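PDB 1TQX: D-ribulose-5-phosphate 3-epimerase, putative from Plasmodium falciparum, which probably catalyses the interconversion of D-ribulose 5-phosphate and D-xylulose 5-phosphate, using one divalent metal cation per subunit. Local coordinates for residues F44-S49 against P149-Q154; D38-H43 against H70-Y75. All coordinates share one frame; numbering follows the deposited sequence.

Contact 1 (F44-S49 against P149-Q154). With SO4 (sulfate ion), chain C.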
ATOM      1  N   PHE A  44       6.790   7.157  13.822  1.00 22.06           N
ATOM      2  CA  PHE A  44       5.733   7.706  12.977  1.00 21.11           C
ATOM      3  C   PHE A  44       4.391   7.096  13.381  1.00 21.47           C
ATOM      4  O   PHE A  44       3.344   7.731  13.263  1.00 21.54           O
ATOM      5  CB  PHE A  44       6.009   7.425  11.501  1.00 19.86           C
ATOM      6  CG  PHE A  44       5.000   8.043  10.586  1.00 21.56           C
ATOM      7  CD1 PHE A  44       5.002   9.419  10.348  1.00 21.14           C
ATOM      8  CD2 PHE A  44       4.001   7.264  10.009  1.00 21.62           C
ATOM      9  CE1 PHE A  44       4.018  10.009   9.549  1.00 20.42           C
ATOM     10  CE2 PHE A  44       3.018   7.844   9.214  1.00 21.50           C
ATOM     11  CZ  PHE A  44       3.029   9.218   8.984  1.00 21.19           C
ATOM     12  N   VAL A  45       4.436   5.846  13.831  1.00 20.90           N
ATOM     13  CA  VAL A  45       3.261   5.131  14.318  1.00 22.42           C
ATOM     14  C   VAL A  45       3.752   4.376  15.557  1.00 23.04           C
ATOM     15  O   VAL A  45       4.932   4.034  15.649  1.00 22.74           O
ATOM     16  CB  VAL A  45       2.698   4.125  13.280  1.00 22.05           C
ATOM     17  CG1 VAL A  45       2.061   4.877  12.124  1.00 23.29           C
ATOM     18  CG2 VAL A  45       3.806   3.209  12.771  1.00 23.36           C
ATOM     19  N   PRO A  46       2.862   4.123  16.533  1.00 23.48           N
ATOM     20  CA  PRO A  46       3.236   3.414  17.762  1.00 22.40           C
ATOM     21  C   PRO A  46       3.381   1.893  17.651  1.00 23.18           C
ATOM     22  O   PRO A  46       2.797   1.142  18.441  1.00 20.84           O
ATOM     23  CB  PRO A  46       2.134   3.827  18.738  1.00 23.59           C
ATOM     24  CG  PRO A  46       0.942   3.901  17.853  1.00 25.45           C
ATOM     25  CD  PRO A  46       1.476   4.620  16.615  1.00 23.13           C
ATOM     26  N   ASN A  47       4.184   1.446  16.690  1.00 22.30           N
ATOM     27  CA  ASN A  47       4.404   0.020  16.469  1.00 22.82           C
ATOM     28  C   ASN A  47       5.718  -0.160  15.705  1.00 21.98           C
ATOM     29  O   ASN A  47       6.086   0.690  14.895  1.00 21.08           O
ATOM     30  CB  ASN A  47       3.230  -0.543  15.649  1.00 23.25           C
ATOM     31  CG  ASN A  47       3.161  -2.061  15.664  1.00 27.60           C
ATOM     32  OD1 ASN A  47       2.299  -2.653  15.004  1.00 31.20           O
ATOM     33  ND2 ASN A  47       4.052  -2.699  16.412  1.00 24.35           N
ATOM     34  N   LEU A  48       6.431  -1.250  15.979  1.00 21.56           N
ATOM     35  CA  LEU A  48       7.685  -1.548  15.285  1.00 19.54           C
ATOM     36  C   LEU A  48       7.491  -2.912  14.629  1.00 20.94           C
ATOM     37  O   LEU A  48       7.385  -3.926  15.323  1.00 18.14           O
ATOM     38  CB  LEU A  48       8.855  -1.607  16.276  1.00 20.55           C
ATOM     39  CG  LEU A  48      10.265  -1.828  15.701  1.00 21.60           C
ATOM     40  CD1 LEU A  48      10.680  -0.630  14.867  1.00 21.99           C
ATOM     41  CD2 LEU A  48      11.257  -2.034  16.852  1.00 21.79           C
ATOM     42  N   SER A  49       7.440  -2.935  13.297  1.00 18.90           N
ATOM     43  CA  SER A  49       7.222  -4.181  12.569  1.00 18.96           C
ATOM     44  C   SER A  49       8.506  -4.889  12.125  1.00 18.11           C
ATOM     45  O   SER A  49       9.003  -5.778  12.824  1.00 16.90           O
ATOM     46  CB  SER A  49       6.307  -3.916  11.363  1.00 17.14           C
ATOM     47  OG  SER A  49       6.797  -2.864  10.547  1.00 18.24           O
ATOM     48  N   PRO A 149      -3.479   4.322  10.753  1.00 30.01           N
ATOM     49  CA  PRO A 149      -2.302   3.454  10.620  1.00 30.09           C
ATOM     50  C   PRO A 149      -1.565   3.058  11.893  1.00 30.17           C
ATOM     51  O   PRO A 149      -1.461   3.839  12.838  1.00 29.15           O
ATOM     52  CB  PRO A 149      -1.412   4.229   9.651  1.00 29.86           C
ATOM     53  CG  PRO A 149      -1.726   5.646   9.981  1.00 30.41           C
ATOM     54  CD  PRO A 149      -3.236   5.630  10.120  1.00 29.61           C
ATOM     55  N   GLY A 150      -1.043   1.834  11.896  1.00 32.03           N
ATOM     56  CA  GLY A 150      -0.306   1.337  13.041  1.00 34.18           C
ATOM     57  C   GLY A 150      -0.648  -0.102  13.376  1.00 35.69           C
ATOM     58  O   GLY A 150       0.225  -0.885  13.756  1.00 34.83           O
ATOM     59  N   PHE A 151      -1.920  -0.459  13.231  1.00 35.60           N
ATOM     60  CA  PHE A 151      -2.354  -1.816  13.543  1.00 37.17           C
ATOM     61  C   PHE A 151      -3.399  -2.368  12.587  1.00 36.63           C
ATOM     62  O   PHE A 151      -4.150  -1.620  11.959  1.00 34.92           O
ATOM     63  CB  PHE A 151      -2.913  -1.876  14.965  1.00 38.57           C
ATOM     64  CG  PHE A 151      -1.938  -1.450  16.019  1.00 40.81           C
ATOM     65  CD1 PHE A 151      -1.832  -0.112  16.394  1.00 41.83           C
ATOM     66  CD2 PHE A 151      -1.124  -2.389  16.645  1.00 40.93           C
ATOM     67  CE1 PHE A 151      -0.925   0.280  17.385  1.00 42.74           C
ATOM     68  CE2 PHE A 151      -0.217  -2.006  17.633  1.00 42.54           C
ATOM     69  CZ  PHE A 151      -0.121  -0.669  18.002  1.00 42.19           C
ATOM     70  N   GLY A 152      -3.440  -3.693  12.487  1.00 36.88           N
ATOM     71  CA  GLY A 152      -4.416  -4.338  11.632  1.00 36.66           C
ATOM     72  C   GLY A 152      -5.615  -4.690  12.492  1.00 36.27           C
ATOM     73  O   GLY A 152      -5.601  -4.434  13.697  1.00 36.34           O
ATOM     74  N   GLY A 153      -6.652  -5.256  11.886  1.00 35.56           N
ATOM     75  CA  GLY A 153      -7.832  -5.636  12.646  1.00 36.37           C
ATOM     76  C   GLY A 153      -8.851  -4.541  12.927  1.00 36.67           C
ATOM     77  O   GLY A 153      -9.900  -4.817  13.509  1.00 38.89           O
ATOM     78  N   GLN A 154      -8.563  -3.305  12.528  1.00 34.55           N
ATOM     79  CA  GLN A 154      -9.494  -2.199  12.762  1.00 33.36           C
ATOM     80  C   GLN A 154     -10.575  -2.150  11.682  1.00 32.69           C
ATOM     81  O   GLN A 154     -10.448  -2.797  10.641  1.00 31.21           O
ATOM     82  CB  GLN A 154      -8.743  -0.874  12.789  1.00 33.49           C
ATOM     83  CG  GLN A 154      -7.529  -0.862  13.698  1.00 33.88           C
ATOM     84  CD  GLN A 154      -6.856   0.491  13.719  1.00 35.46           C
ATOM     85  OE1 GLN A 154      -7.422   1.466  14.209  1.00 34.85           O
ATOM     86  NE2 GLN A 154      -5.649   0.562  13.174  1.00 35.63           N
TER
HETATM   87  S   SO4 C2224      -6.314  -5.069   7.970  1.00 34.29           S
HETATM   88  O1  SO4 C2224      -5.721  -5.326   6.644  1.00 37.64           O
HETATM   89  O2  SO4 C2224      -6.010  -3.688   8.386  1.00 36.30           O
HETATM   90  O3  SO4 C2224      -7.772  -5.218   7.889  1.00 38.65           O
HETATM   91  O4  SO4 C2224      -5.772  -6.033   8.950  1.00 36.07           O
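V45, P46 and N47 meet P149, G150 and F151 where two loops approach each other over the mouth of the TIM barrel. One loop follows strand 34-40 and the other strand 141-145. The apolar contacts are few. V45 CG1, anti to the carbonyl carbon (chi1 -70°), lies 4.3 Å from P149 CB. The same branch packs on the backbone, 3.7 Å from P149 O. V45 CB lies 4.1 Å from G150 CA, where the two backbones come nearest, V45 CA 5.4 Å from G150 CA. P46 CG touches the ring of F151 at CE1, 4.1 Å away. N47 also packs against the ring. Its amide plane lies 12° from that of the F151 ring, and N47 CB is 4.1 Å from F151 CZ. M72 of strand 66-72 touches the side chains of both V45 and P149. Polar bonds lie within the second loop: Q154 NE2 donates to F151 O, which it meets from above the carbonyl plane, and to E148 O. G150 to G153 are predicted to bind substrate. Consistent with this, a sulfate, probably from the crystallisation liquor, sits at the loop and is also held by T202. The G153 N to sulfate O4 bond is 3.2 Å long.

Contact 2 (D38-H43 against H70-Y75). With ZN (zinc ion), chain D.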
ATOM      1  N   ASP A  38       4.490  -3.664   5.358  1.00 18.27           N
ATOM      2  CA  ASP A  38       4.389  -2.514   6.260  1.00 19.59           C
ATOM      3  C   ASP A  38       5.596  -2.334   7.175  1.00 19.28           C
ATOM      4  O   ASP A  38       5.858  -3.172   8.034  1.00 20.01           O
ATOM      5  CB  ASP A  38       3.131  -2.628   7.134  1.00 17.75           C
ATOM      6  CG  ASP A  38       1.855  -2.417   6.349  1.00 18.29           C
ATOM      7  OD1 ASP A  38       1.806  -1.469   5.549  1.00 16.84           O
ATOM      8  OD2 ASP A  38       0.892  -3.184   6.542  1.00 22.51           O
ATOM      9  N   VAL A  39       6.305  -1.223   6.993  1.00 19.87           N
ATOM     10  CA  VAL A  39       7.482  -0.894   7.798  1.00 18.67           C
ATOM     11  C   VAL A  39       7.085   0.207   8.787  1.00 18.96           C
ATOM     12  O   VAL A  39       6.672   1.290   8.377  1.00 19.47           O
ATOM     13  CB  VAL A  39       8.632  -0.390   6.901  1.00 18.87           C
ATOM     14  CG1 VAL A  39       9.875  -0.094   7.740  1.00 16.93           C
ATOM     15  CG2 VAL A  39       8.951  -1.449   5.834  1.00 19.44           C
ATOM     16  N   MET A  40       7.201  -0.082  10.082  1.00 18.66           N
ATOM     17  CA  MET A  40       6.836   0.859  11.149  1.00 18.40           C
ATOM     18  C   MET A  40       8.032   1.019  12.093  1.00 18.62           C
ATOM     19  O   MET A  40       8.678   0.028  12.444  1.00 19.59           O
ATOM     20  CB  MET A  40       5.617   0.318  11.904  1.00 17.30           C
ATOM     21  CG  MET A  40       4.446  -0.005  10.989  1.00 19.30           C
ATOM     22  SD  MET A  40       3.164  -0.885  11.873  1.00 24.40           S
ATOM     23  CE  MET A  40       1.856  -0.949  10.629  1.00 27.02           C
ATOM     24  N   ASP A  41       8.314   2.256  12.511  1.00 18.04           N
ATOM     25  CA  ASP A  41       9.487   2.524  13.351  1.00 18.69           C
ATOM     26  C   ASP A  41       9.255   2.961  14.792  1.00 19.71           C
ATOM     27  O   ASP A  41      10.153   3.531  15.412  1.00 19.70           O
ATOM     28  CB  ASP A  41      10.371   3.576  12.664  1.00 19.64           C
ATOM     29  CG  ASP A  41       9.706   4.947  12.587  1.00 20.10           C
ATOM     30  OD1 ASP A  41       8.527   5.072  12.989  1.00 20.78           O
ATOM     31  OD2 ASP A  41      10.366   5.907  12.125  1.00 20.47           O
ATOM     32  N   MET A  42       8.061   2.716  15.317  1.00 19.87           N
ATOM     33  CA  MET A  42       7.718   3.089  16.689  1.00 22.03           C
ATOM     34  C   MET A  42       7.768   4.604  16.922  1.00 22.47           C
ATOM     35  O   MET A  42       7.682   5.068  18.063  1.00 23.28           O
ATOM     36  CB  MET A  42       8.648   2.372  17.677  1.00 24.61           C
ATOM     37  CG  MET A  42       8.179   2.424  19.130  1.00 30.08           C
ATOM     38  SD  MET A  42       6.481   1.813  19.350  1.00 30.67           S
ATOM     39  CE  MET A  42       6.761   0.084  19.282  1.00 30.42           C
ATOM     40  N   HIS A  43       7.920   5.373  15.845  1.00 21.23           N
ATOM     41  CA  HIS A  43       7.941   6.832  15.953  1.00 21.60           C
ATOM     42  C   HIS A  43       6.824   7.450  15.119  1.00 22.34           C
ATOM     43  O   HIS A  43       5.989   8.187  15.654  1.00 23.64           O
ATOM     44  CB  HIS A  43       9.304   7.400  15.535  1.00 20.76           C
ATOM     45  CG  HIS A  43      10.399   7.114  16.516  1.00 20.97           C
ATOM     46  ND1 HIS A  43      10.876   5.841  16.747  1.00 20.80           N
ATOM     47  CD2 HIS A  43      11.106   7.934  17.330  1.00 20.74           C
ATOM     48  CE1 HIS A  43      11.830   5.890  17.660  1.00 22.15           C
ATOM     49  NE2 HIS A  43      11.989   7.149  18.031  1.00 19.66           N
ATOM     50  N   HIS A  70       5.320  -0.118   2.267  1.00 18.92           N
ATOM     51  CA  HIS A  70       4.636   1.035   2.838  1.00 18.51           C
ATOM     52  C   HIS A  70       5.486   1.524   4.007  1.00 17.82           C
ATOM     53  O   HIS A  70       5.536   0.885   5.057  1.00 16.46           O
ATOM     54  CB  HIS A  70       3.239   0.631   3.331  1.00 19.79           C
ATOM     55  CG  HIS A  70       2.450   1.759   3.919  1.00 21.69           C
ATOM     56  ND1 HIS A  70       1.188   1.582   4.449  1.00 21.70           N
ATOM     57  CD2 HIS A  70       2.743   3.071   4.080  1.00 21.46           C
ATOM     58  CE1 HIS A  70       0.741   2.736   4.912  1.00 21.21           C
ATOM     59  NE2 HIS A  70       1.665   3.655   4.701  1.00 23.72           N
ATOM     60  N   LEU A  71       6.149   2.658   3.817  1.00 17.50           N
ATOM     61  CA  LEU A  71       7.017   3.228   4.837  1.00 18.36           C
ATOM     62  C   LEU A  71       6.290   4.132   5.829  1.00 18.79           C
ATOM     63  O   LEU A  71       6.139   5.326   5.595  1.00 17.69           O
ATOM     64  CB  LEU A  71       8.152   4.014   4.167  1.00 17.95           C
ATOM     65  CG  LEU A  71       9.050   3.191   3.232  1.00 19.39           C
ATOM     66  CD1 LEU A  71       9.894   4.118   2.357  1.00 17.57           C
ATOM     67  CD2 LEU A  71       9.932   2.269   4.063  1.00 20.34           C
ATOM     68  N   MET A  72       5.822   3.553   6.929  1.00 17.61           N
ATOM     69  CA  MET A  72       5.158   4.335   7.971  1.00 19.77           C
ATOM     70  C   MET A  72       6.278   4.661   8.949  1.00 18.94           C
ATOM     71  O   MET A  72       6.307   4.167  10.076  1.00 17.23           O
ATOM     72  CB  MET A  72       4.069   3.511   8.662  1.00 20.56           C
ATOM     73  CG  MET A  72       2.826   3.324   7.806  1.00 22.67           C
ATOM     74  SD  MET A  72       1.599   2.204   8.520  1.00 26.50           S
ATOM     75  CE  MET A  72       2.008   0.682   7.680  1.00 29.46           C
ATOM     76  N   VAL A  73       7.205   5.497   8.492  1.00 18.82           N
ATOM     77  CA  VAL A  73       8.370   5.861   9.285  1.00 19.32           C
ATOM     78  C   VAL A  73       8.752   7.322   9.128  1.00 21.41           C
ATOM     79  O   VAL A  73       8.307   7.999   8.201  1.00 19.83           O
ATOM     80  CB  VAL A  73       9.602   5.053   8.837  1.00 18.80           C
ATOM     81  CG1 VAL A  73       9.334   3.554   8.954  1.00 18.93           C
ATOM     82  CG2 VAL A  73       9.949   5.417   7.385  1.00 19.87           C
ATOM     83  N   GLU A  74       9.583   7.800  10.052  1.00 21.16           N
ATOM     84  CA  GLU A  74      10.100   9.158   9.969  1.00 22.73           C
ATOM     85  C   GLU A  74      11.332   8.996   9.080  1.00 21.91           C
ATOM     86  O   GLU A  74      11.899   7.903   9.001  1.00 21.88           O
ATOM     87  CB  GLU A  74      10.544   9.679  11.345  1.00 23.12           C
ATOM     88  CG  GLU A  74       9.498   9.599  12.448  1.00 26.41           C
ATOM     89  CD  GLU A  74       9.904  10.355  13.709  1.00 26.90           C
ATOM     90  OE1 GLU A  74      11.087  10.265  14.111  1.00 25.25           O
ATOM     91  OE2 GLU A  74       9.034  11.030  14.304  1.00 24.78           O
ATOM     92  N   TYR A  75      11.742  10.069   8.413  1.00 22.23           N
ATOM     93  CA  TYR A  75      12.925  10.034   7.554  1.00 23.12           C
ATOM     94  C   TYR A  75      12.871   8.933   6.493  1.00 22.32           C
ATOM     95  O   TYR A  75      13.822   8.162   6.347  1.00 22.02           O
ATOM     96  CB  TYR A  75      14.180   9.830   8.414  1.00 26.48           C
ATOM     97  CG  TYR A  75      14.260  10.750   9.608  1.00 29.94           C
ATOM     98  CD1 TYR A  75      14.372  12.126   9.442  1.00 32.41           C
ATOM     99  CD2 TYR A  75      14.227  10.244  10.906  1.00 32.22           C
ATOM    100  CE1 TYR A  75      14.450  12.980  10.538  1.00 34.31           C
ATOM    101  CE2 TYR A  75      14.305  11.092  12.014  1.00 33.90           C
ATOM    102  CZ  TYR A  75      14.418  12.459  11.818  1.00 36.12           C
ATOM    103  OH  TYR A  75      14.504  13.314  12.897  1.00 39.13           O
TER
HETATM  104 ZN    ZN D 900       0.249  -0.517   4.462  1.00 23.78          ZN
HETATM  105  O   HOH W   1      12.696   5.799  10.691  1.00 21.25           O
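D38 and H70 sit side by side on neighbouring parallel strands of the TIM barrel, within the beta-alpha-beta unit 34-40, 52-58, 66-72. Both side chains point to the same face of the sheet as M40 and M72. D38 OD1 and H70 ND1 bind the zinc ion, at 2.1 Å and 2.3 Å respectively, and H36 and D179 complete the site. H70 NE2 bonds to H92, which helps fix the ring. M72 CG lies over one face of the H70 ring, offset toward the rim. The M72 chain then bends at chi3 (-97°), and CE comes 3.0 Å from D38 OD1. M40 and M72 run side by side, pointing the same way. Their CE atoms are tightly packed, 3.4 Å apart. On the other face, V39 CB meets L71 CD2. V39 N to H70 O and M72 N to V39 O are hydrogen bonds between the strands here. Past the strands, D41 crosses V73 obliquely, and H43 crosses E74 at about a right angle, H43 CB lying 3.5 Å from E74 CD. D41 OD1 accepts from H43 N in an Asx turn and also from F44 N. D41 OD2 takes E74 N from above the carboxylate plane, at 2.9 Å.

The centres of contacts 1 and 2 are 9 Å apart, on the same side of the chain's centre. Along the chain the segments alternate: 38-43, then 44-49, then 70-75, then 149-154. Segment 38-43 runs straight into 44-49, so contact 2 takes the strand end and the first loop residues, and contact 1 the residues that follow. S49 OG folds this loop back on the strand through probable hydrogen bonds to D38 O (2.7 Å) and M40 N (2.8 Å). Contact 2 joins adjacent strands of the barrel and supplies two zinc ligands. Contact 1 brings in the loop after strand 141-145, with G150 to G153, predicted to bind substrate. Together they form part of the metal and probable substrate site.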